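Long-range contact in exodeoxyribonuclease III (Methanosarcina mazei, PDB 5J8N), which probably cuts DNA at abasic sites and trims duplex DNA from the 3' end, as a metal-dependent nuclease of the AP/ExoA family: residues F184-M195 against R220-R231. The protein carries 3 engineered substitutions. Numbering follows the deposited sequence.
Sequences FLAAGYLDSFRM and RLDYVFVSENLR
Leu190 and Val226 exchange backbone hydrogen bonds in both directions, making the short strand 189-191 an antiparallel edge partner of strand 222-227 in one of the two sheets of this DNase I-like fold. Two more backbone bonds extend the ladder: Glu228 N to Gly188 O, and Ser192 N to Val224 O at 3.0 Å. Val224 O also takes the hydroxyl of Ser192, with OG at 2.6 Å, so one carbonyl oxygen accepts both the amide and the hydroxyl of that serine.

Arg220 grips Asp191 end-on. NH2 of Arg220 lies 3.0 Å from Asp191 OD1 in a nearly straight bond (171°), its NH1 lies 2.8 Å from Asp191 OD2, and the two flat groups are nearly coplanar. With CG anti to the backbone N (chi1 178°), the Asp191 carboxylate extends to meet Arg220, and a water donating to OD1 accepts from the amides of Phe193 and Val224, tying carboxylate to both backbones. Tyr223 CE2 lies over one face of the Arg220 guanidinium. Arg194 NE also comes over a face of this group, 3.3 Å from Arg220 NH1 but not bonded to it, while Arg194 NH1 bonds to Glu199 O; Asp160 OD1 forms salt bridges with both arginines, probably offsetting their like charges. A leucine at Arg220 would probably leave the buried Asp191 carboxylate without its countercharge and Asp160 with one partner fewer.

Apolar packing gathers round the Phe225 ring. Phe184, from helix 175-186, turns its edge onto the face of Phe225 in a T-shaped stack, ring centres 4.7 Å apart and planes at 69°, and Leu185 CD2 meets the same ring obliquely. On the sheet face of Leu190 and Val226, Arg231 grips Glu228 side-on, through NE to OE1 and NH2 to OE2, and Leu190 CD1 sits 3.7 Å above the centre of the Arg231 guanidinium plane.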
ATOM      1  N   PHE A 184      -8.922 -13.304   1.944  1.00 16.20           N
ATOM      2  CA  PHE A 184      -9.019 -11.954   2.494  1.00 15.43           C
ATOM      3  C   PHE A 184     -10.317 -11.270   1.997  1.00 16.20           C
ATOM      4  O   PHE A 184     -11.137 -10.819   2.788  1.00 16.11           O
ATOM      5  CB  PHE A 184      -7.751 -11.209   2.059  1.00 14.99           C
ATOM      6  CG  PHE A 184      -7.744  -9.708   2.282  1.00 14.85           C
ATOM      7  CD1 PHE A 184      -8.378  -9.104   3.366  1.00 15.67           C
ATOM      8  CD2 PHE A 184      -7.016  -8.915   1.400  1.00 15.58           C
ATOM      9  CE1 PHE A 184      -8.303  -7.703   3.545  1.00 13.63           C
ATOM     10  CE2 PHE A 184      -6.950  -7.535   1.583  1.00 15.71           C
ATOM     11  CZ  PHE A 184      -7.594  -6.952   2.648  1.00 14.81           C
ATOM     12  N   LEU A 185     -10.509 -11.220   0.678  1.00 16.06           N
ATOM     13  CA  LEU A 185     -11.705 -10.503   0.195  1.00 17.13           C
ATOM     14  C   LEU A 185     -12.983 -11.168   0.668  1.00 17.28           C
ATOM     15  O   LEU A 185     -13.932 -10.484   1.012  1.00 17.32           O
ATOM     16  CB  LEU A 185     -11.685 -10.386  -1.329  1.00 16.85           C
ATOM     17  CG  LEU A 185     -10.484  -9.612  -1.907  1.00 17.41           C
ATOM     18  CD1 LEU A 185     -10.657  -9.429  -3.402  1.00 19.29           C
ATOM     19  CD2 LEU A 185     -10.296  -8.253  -1.241  1.00 18.61           C
ATOM     20  N   ALA A 186     -13.011 -12.503   0.701  1.00 17.64           N
ATOM     21  CA  ALA A 186     -14.176 -13.228   1.175  1.00 18.80           C
ATOM     22  C   ALA A 186     -14.521 -12.961   2.644  1.00 18.09           C
ATOM     23  O   ALA A 186     -15.693 -13.129   3.038  1.00 20.91           O
ATOM     24  CB  ALA A 186     -13.996 -14.719   0.938  1.00 19.38           C
ATOM     25  N   ALA A 187     -13.562 -12.455   3.421  1.00 17.47           N
ATOM     26  CA  ALA A 187     -13.838 -12.057   4.801  1.00 18.05           C
ATOM     27  C   ALA A 187     -14.615 -10.758   4.893  1.00 18.76           C
ATOM     28  O   ALA A 187     -15.007 -10.363   5.974  1.00 22.30           O
ATOM     29  CB  ALA A 187     -12.533 -11.926   5.584  1.00 19.99           C
ATOM     30  N   GLY A 188     -14.848 -10.117   3.750  1.00 16.46           N
ATOM     31  CA  GLY A 188     -15.720  -8.946   3.684  1.00 18.14           C
ATOM     32  C   GLY A 188     -14.975  -7.669   3.352  1.00 17.35           C
ATOM     33  O   GLY A 188     -15.248  -6.625   3.949  1.00 17.39           O
ATOM     34  N   TYR A 189     -14.073  -7.728   2.381  1.00 14.93           N
ATOM     35  CA  TYR A 189     -13.326  -6.574   1.959  1.00 14.56           C
ATOM     36  C   TYR A 189     -13.452  -6.463   0.444  1.00 15.68           C
ATOM     37  O   TYR A 189     -13.606  -7.486  -0.249  1.00 17.36           O
ATOM     38  CB  TYR A 189     -11.839  -6.657   2.372  1.00 14.39           C
ATOM     39  CG  TYR A 189     -11.635  -6.822   3.874  1.00 14.36           C
ATOM     40  CD1 TYR A 189     -11.626  -8.080   4.452  1.00 16.23           C
ATOM     41  CD2 TYR A 189     -11.396  -5.700   4.696  1.00 15.45           C
ATOM     42  CE1 TYR A 189     -11.459  -8.234   5.800  1.00 15.30           C
ATOM     43  CE2 TYR A 189     -11.235  -5.857   6.061  1.00 16.15           C
ATOM     44  CZ  TYR A 189     -11.236  -7.123   6.586  1.00 16.92           C
ATOM     45  OH  TYR A 189     -11.043  -7.296   7.947  1.00 18.70           O
ATOM     46  N   LEU A 190     -13.273  -5.241  -0.050  1.00 14.29           N
ATOM     47  CA  LEU A 190     -13.387  -4.930  -1.479  1.00 15.10           C
ATOM     48  C   LEU A 190     -12.108  -4.412  -2.033  1.00 13.00           C
ATOM     49  O   LEU A 190     -11.450  -3.555  -1.397  1.00 13.83           O
ATOM     50  CB  LEU A 190     -14.481  -3.861  -1.707  1.00 15.43           C
ATOM     51  CG  LEU A 190     -15.819  -4.232  -1.134  1.00 17.43           C
ATOM     52  CD1 LEU A 190     -16.789  -3.052  -1.334  1.00 20.02           C
ATOM     53  CD2 LEU A 190     -16.349  -5.500  -1.806  1.00 21.29           C
ATOM     54  N   ASP A 191     -11.710  -4.906  -3.212  1.00 12.73           N
ATOM     55  CA  ASP A 191     -10.590  -4.358  -3.989  1.00 13.75           C
ATOM     56  C   ASP A 191     -11.131  -3.091  -4.683  1.00 13.41           C
ATOM     57  O   ASP A 191     -11.937  -3.151  -5.625  1.00 14.33           O
ATOM     58  CB  ASP A 191     -10.111  -5.435  -4.977  1.00 13.15           C
ATOM     59  CG  ASP A 191      -9.013  -5.012  -5.873  1.00 14.97           C
ATOM     60  OD1 ASP A 191      -8.716  -3.819  -6.004  1.00 14.11           O
ATOM     61  OD2 ASP A 191      -8.412  -5.903  -6.500  1.00 15.14           O
ATOM     62  N   SER A 192     -10.758  -1.923  -4.186  1.00 12.67           N
ATOM     63  CA  SER A 192     -11.466  -0.703  -4.613  1.00 12.20           C
ATOM     64  C   SER A 192     -11.359  -0.457  -6.136  1.00 12.99           C
ATOM     65  O   SER A 192     -12.352  -0.046  -6.752  1.00 13.53           O
ATOM     66  CB  SER A 192     -11.006   0.527  -3.809  1.00 12.39           C
ATOM     67  OG  SER A 192      -9.647   0.802  -4.039  1.00 12.85           O
ATOM     68  N   PHE A 193     -10.169  -0.666  -6.723  1.00 12.60           N
ATOM     69  CA  PHE A 193     -10.074  -0.452  -8.167  1.00 12.81           C
ATOM     70  C   PHE A 193     -11.101  -1.232  -8.937  1.00 13.81           C
ATOM     71  O   PHE A 193     -11.721  -0.727  -9.870  1.00 14.21           O
ATOM     72  CB  PHE A 193      -8.671  -0.798  -8.636  1.00 12.62           C
ATOM     73  CG  PHE A 193      -8.437  -0.430 -10.074  1.00 13.05           C
ATOM     74  CD1 PHE A 193      -8.284   0.902 -10.448  1.00 13.90           C
ATOM     75  CD2 PHE A 193      -8.412  -1.430 -11.032  1.00 15.24           C
ATOM     76  CE1 PHE A 193      -8.101   1.246 -11.784  1.00 15.00           C
ATOM     77  CE2 PHE A 193      -8.224  -1.123 -12.388  1.00 15.29           C
ATOM     78  CZ  PHE A 193      -8.086   0.234 -12.775  1.00 15.30           C
ATOM     79  N   ARG A 194     -11.335  -2.479  -8.510  1.00 13.37           N
ATOM     80  CA  ARG A 194     -12.286  -3.368  -9.170  1.00 15.42           C
ATOM     81  C   ARG A 194     -13.750  -3.075  -8.839  1.00 16.37           C
ATOM     82  O   ARG A 194     -14.642  -3.623  -9.481  1.00 18.21           O
ATOM     83  CB  ARG A 194     -11.939  -4.836  -8.823  1.00 14.15           C
ATOM     84  CG  ARG A 194     -10.602  -5.299  -9.392  1.00 15.88           C
ATOM     85  CD  ARG A 194     -10.478  -5.075 -10.914  1.00 16.11           C
ATOM     86  NE  ARG A 194      -9.188  -5.578 -11.394  1.00 15.90           N
ATOM     87  CZ  ARG A 194      -8.715  -5.258 -12.599  1.00 15.72           C
ATOM     88  NH1 ARG A 194      -9.361  -4.404 -13.378  1.00 15.72           N
ATOM     89  NH2 ARG A 194      -7.561  -5.751 -12.984  1.00 15.16           N
ATOM     90  N   MET A 195     -14.017  -2.172  -7.900  1.00 15.14           N
ATOM     91  CA  MET A 195     -15.386  -1.682  -7.725  1.00 16.16           C
ATOM     92  C   MET A 195     -15.856  -0.942  -8.957  1.00 17.09           C
ATOM     93  O   MET A 195     -17.052  -0.893  -9.203  1.00 20.84           O
ATOM     94  CB  MET A 195     -15.497  -0.751  -6.520  1.00 17.69           C
ATOM     95  CG  MET A 195     -15.310  -1.497  -5.205  1.00 17.60           C
ATOM     96  SD  MET A 195     -15.249  -0.370  -3.808  1.00 18.37           S
ATOM     97  CE  MET A 195     -16.953   0.195  -3.842  1.00 24.50           C
ATOM     98  N   ARG A 220      -0.249  -5.531 -11.292  1.00 12.06           N
ATOM     99  CA  ARG A 220      -0.947  -4.723 -10.283  1.00 12.43           C
ATOM    100  C   ARG A 220      -0.642  -5.313  -8.914  1.00 12.93           C
ATOM    101  O   ARG A 220      -1.201  -6.348  -8.520  1.00 13.25           O
ATOM    102  CB  ARG A 220      -2.450  -4.694 -10.559  1.00 12.36           C
ATOM    103  CG  ARG A 220      -3.127  -3.574  -9.774  1.00 12.17           C
ATOM    104  CD  ARG A 220      -4.585  -3.334 -10.259  1.00 12.68           C
ATOM    105  NE  ARG A 220      -5.431  -4.527 -10.019  1.00 12.66           N
ATOM    106  CZ  ARG A 220      -6.313  -4.661  -9.018  1.00 13.09           C
ATOM    107  NH1 ARG A 220      -7.021  -5.801  -8.896  1.00 13.84           N
ATOM    108  NH2 ARG A 220      -6.560  -3.672  -8.152  1.00 13.15           N
ATOM    109  N   LEU A 221       0.311  -4.685  -8.231  1.00 11.31           N
ATOM    110  CA  LEU A 221       0.769  -5.105  -6.897  1.00 12.55           C
ATOM    111  C   LEU A 221       0.248  -4.220  -5.791  1.00 10.75           C
ATOM    112  O   LEU A 221       0.366  -4.581  -4.619  1.00 12.37           O
ATOM    113  CB  LEU A 221       2.306  -5.076  -6.822  1.00 11.81           C
ATOM    114  CG  LEU A 221       3.001  -5.919  -7.911  1.00 11.68           C
ATOM    115  CD1 LEU A 221       4.499  -5.856  -7.724  1.00 14.44           C
ATOM    116  CD2 LEU A 221       2.537  -7.395  -7.806  1.00 14.97           C
ATOM    117  N   ASP A 222      -0.269  -3.037  -6.168  1.00 11.66           N
ATOM    118  CA  ASP A 222      -0.649  -2.014  -5.186  1.00 12.11           C
ATOM    119  C   ASP A 222      -2.135  -1.853  -5.225  1.00 12.11           C
ATOM    120  O   ASP A 222      -2.740  -1.767  -6.306  1.00 12.47           O
ATOM    121  CB  ASP A 222       0.061  -0.688  -5.521  1.00 10.95           C
ATOM    122  CG  ASP A 222       1.541  -0.881  -5.529  1.00 12.68           C
ATOM    123  OD1 ASP A 222       2.150  -0.859  -4.429  1.00 13.54           O
ATOM    124  OD2 ASP A 222       2.100  -1.130  -6.619  1.00 12.26           O
ATOM    125  N   TYR A 223      -2.750  -1.755  -4.036  1.00 11.16           N
ATOM    126  CA  TYR A 223      -4.203  -1.809  -3.898  1.00 11.22           C
ATOM    127  C   TYR A 223      -4.669  -0.865  -2.799  1.00 10.99           C
ATOM    128  O   TYR A 223      -3.884  -0.514  -1.901  1.00 11.97           O
ATOM    129  CB  TYR A 223      -4.645  -3.219  -3.494  1.00 12.68           C
ATOM    130  CG  TYR A 223      -4.266  -4.364  -4.400  1.00 11.84           C
ATOM    131  CD1 TYR A 223      -2.961  -4.868  -4.419  1.00 10.94           C
ATOM    132  CD2 TYR A 223      -5.245  -5.017  -5.159  1.00 13.08           C
ATOM    133  CE1 TYR A 223      -2.611  -5.945  -5.222  1.00 11.63           C
ATOM    134  CE2 TYR A 223      -4.907  -6.109  -5.994  1.00 13.32           C
ATOM    135  CZ  TYR A 223      -3.587  -6.570  -5.967  1.00 12.32           C
ATOM    136  OH  TYR A 223      -3.292  -7.680  -6.734  1.00 14.16           O
ATOM    137  N   VAL A 224      -5.935  -0.506  -2.865  1.00 10.61           N
ATOM    138  CA  VAL A 224      -6.581   0.016  -1.657  1.00 11.89           C
ATOM    139  C   VAL A 224      -7.799  -0.841  -1.444  1.00 11.44           C
ATOM    140  O   VAL A 224      -8.690  -0.947  -2.302  1.00 13.21           O
ATOM    141  CB  VAL A 224      -6.955   1.518  -1.713  1.00 10.79           C
ATOM    142  CG1 VAL A 224      -7.447   1.969  -0.346  1.00 15.21           C
ATOM    143  CG2 VAL A 224      -5.760   2.381  -2.170  1.00 12.33           C
ATOM    144  N   PHE A 225      -7.878  -1.499  -0.294  1.00 12.74           N
ATOM    145  CA  PHE A 225      -9.019  -2.307   0.106  1.00 11.95           C
ATOM    146  C   PHE A 225      -9.872  -1.559   1.089  1.00 11.98           C
ATOM    147  O   PHE A 225      -9.355  -0.733   1.865  1.00 13.56           O
ATOM    148  CB  PHE A 225      -8.570  -3.611   0.753  1.00 12.35           C
ATOM    149  CG  PHE A 225      -7.588  -4.390  -0.074  1.00 11.89           C
ATOM    150  CD1 PHE A 225      -8.036  -5.182  -1.139  1.00 13.02           C
ATOM    151  CD2 PHE A 225      -6.260  -4.311   0.202  1.00 12.41           C
ATOM    152  CE1 PHE A 225      -7.106  -5.923  -1.909  1.00 13.77           C
ATOM    153  CE2 PHE A 225      -5.318  -5.045  -0.553  1.00 12.51           C
ATOM    154  CZ  PHE A 225      -5.763  -5.832  -1.632  1.00 13.00           C
ATOM    155  N   VAL A 226     -11.157  -1.809   1.047  1.00 11.79           N
ATOM    156  CA  VAL A 226     -12.058  -1.261   2.105  1.00 12.26           C
ATOM    157  C   VAL A 226     -12.897  -2.374   2.655  1.00 14.68           C
ATOM    158  O   VAL A 226     -13.284  -3.315   1.954  1.00 14.88           O
ATOM    159  CB  VAL A 226     -12.946  -0.106   1.603  1.00 13.60           C
ATOM    160  CG1 VAL A 226     -12.054   1.084   1.128  1.00 14.31           C
ATOM    161  CG2 VAL A 226     -13.935  -0.559   0.496  1.00 15.72           C
ATOM    162  N   SER A 227     -13.199  -2.298   3.943  1.00 13.61           N
ATOM    163  CA  SER A 227     -14.232  -3.172   4.490  1.00 14.06           C
ATOM    164  C   SER A 227     -15.568  -2.861   3.818  1.00 15.35           C
ATOM    165  O   SER A 227     -15.824  -1.735   3.372  1.00 15.41           O
ATOM    166  CB  SER A 227     -14.331  -3.003   6.002  1.00 15.87           C
ATOM    167  OG  SER A 227     -14.391  -1.611   6.336  1.00 14.89           O
ATOM    168  N   GLU A 228     -16.416  -3.873   3.736  1.00 15.72           N
ATOM    169  CA  GLU A 228     -17.694  -3.754   3.041  1.00 16.43           C
ATOM    170  C   GLU A 228     -18.545  -2.606   3.542  1.00 16.59           C
ATOM    171  O   GLU A 228     -19.297  -2.018   2.759  1.00 19.79           O
ATOM    172  CB  GLU A 228     -18.472  -5.098   3.198  1.00 20.26           C
ATOM    173  CG  GLU A 228     -19.948  -5.053   2.819  1.00 29.40           C
ATOM    174  CD  GLU A 228     -20.147  -4.861   1.352  1.00 34.21           C
ATOM    175  OE1 GLU A 228     -21.199  -4.280   0.966  1.00 32.60           O
ATOM    176  OE2 GLU A 228     -19.259  -5.311   0.585  1.00 30.96           O
ATOM    177  N   ASN A 229     -18.436  -2.308   4.847  1.00 16.09           N
ATOM    178  CA  ASN A 229     -19.242  -1.212   5.385  1.00 18.23           C
ATOM    179  C   ASN A 229     -18.854   0.164   4.789  1.00 17.90           C
ATOM    180  O   ASN A 229     -19.642   1.108   4.941  1.00 20.15           O
ATOM    181  CB  ASN A 229     -19.185  -1.144   6.916  1.00 16.82           C
ATOM    182  CG  ASN A 229     -17.774  -0.987   7.456  1.00 17.77           C
ATOM    183  OD1 ASN A 229     -16.818  -0.741   6.728  1.00 16.57           O
ATOM    184  ND2 ASN A 229     -17.641  -1.118   8.787  1.00 22.27           N
ATOM    185  N   LEU A 230     -17.759   0.260   4.028  1.00 15.62           N
ATOM    186  CA  LEU A 230     -17.399   1.498   3.326  1.00 15.72           C
ATOM    187  C   LEU A 230     -17.821   1.542   1.844  1.00 16.70           C
ATOM    188  O   LEU A 230     -17.565   2.541   1.157  1.00 16.46           O
ATOM    189  CB  LEU A 230     -15.894   1.700   3.421  1.00 13.93           C
ATOM    190  CG  LEU A 230     -15.396   2.239   4.768  1.00 15.41           C
ATOM    191  CD1 LEU A 230     -13.886   2.221   4.805  1.00 16.45           C
ATOM    192  CD2 LEU A 230     -15.860   3.695   4.942  1.00 19.23           C
ATOM    193  N   ARG A 231     -18.545   0.532   1.377  1.00 16.79           N
ATOM    194  CA  ARG A 231     -18.886   0.448  -0.065  1.00 17.81           C
ATOM    195  C   ARG A 231     -19.509   1.732  -0.588  1.00 18.98           C
ATOM    196  O   ARG A 231     -19.025   2.224  -1.622  1.00 18.96           O
ATOM    197  CB  ARG A 231     -19.842  -0.721  -0.326  1.00 20.00           C
ATOM    198  CG  ARG A 231     -20.298  -0.833  -1.790  1.00 21.93           C
ATOM    199  CD  ARG A 231     -21.388  -1.909  -1.929  1.00 26.33           C
ATOM    200  NE  ARG A 231     -20.903  -3.264  -1.650  1.00 28.34           N
ATOM    201  CZ  ARG A 231     -20.240  -3.991  -2.540  1.00 31.30           C
ATOM    202  NH1 ARG A 231     -19.975  -3.461  -3.727  1.00 35.05           N
ATOM    203  NH2 ARG A 231     -19.830  -5.218  -2.240  1.00 33.40           N
TER
HETATM  204  O   HOH W   1      -7.441  -1.488  -5.348  1.00 12.58           O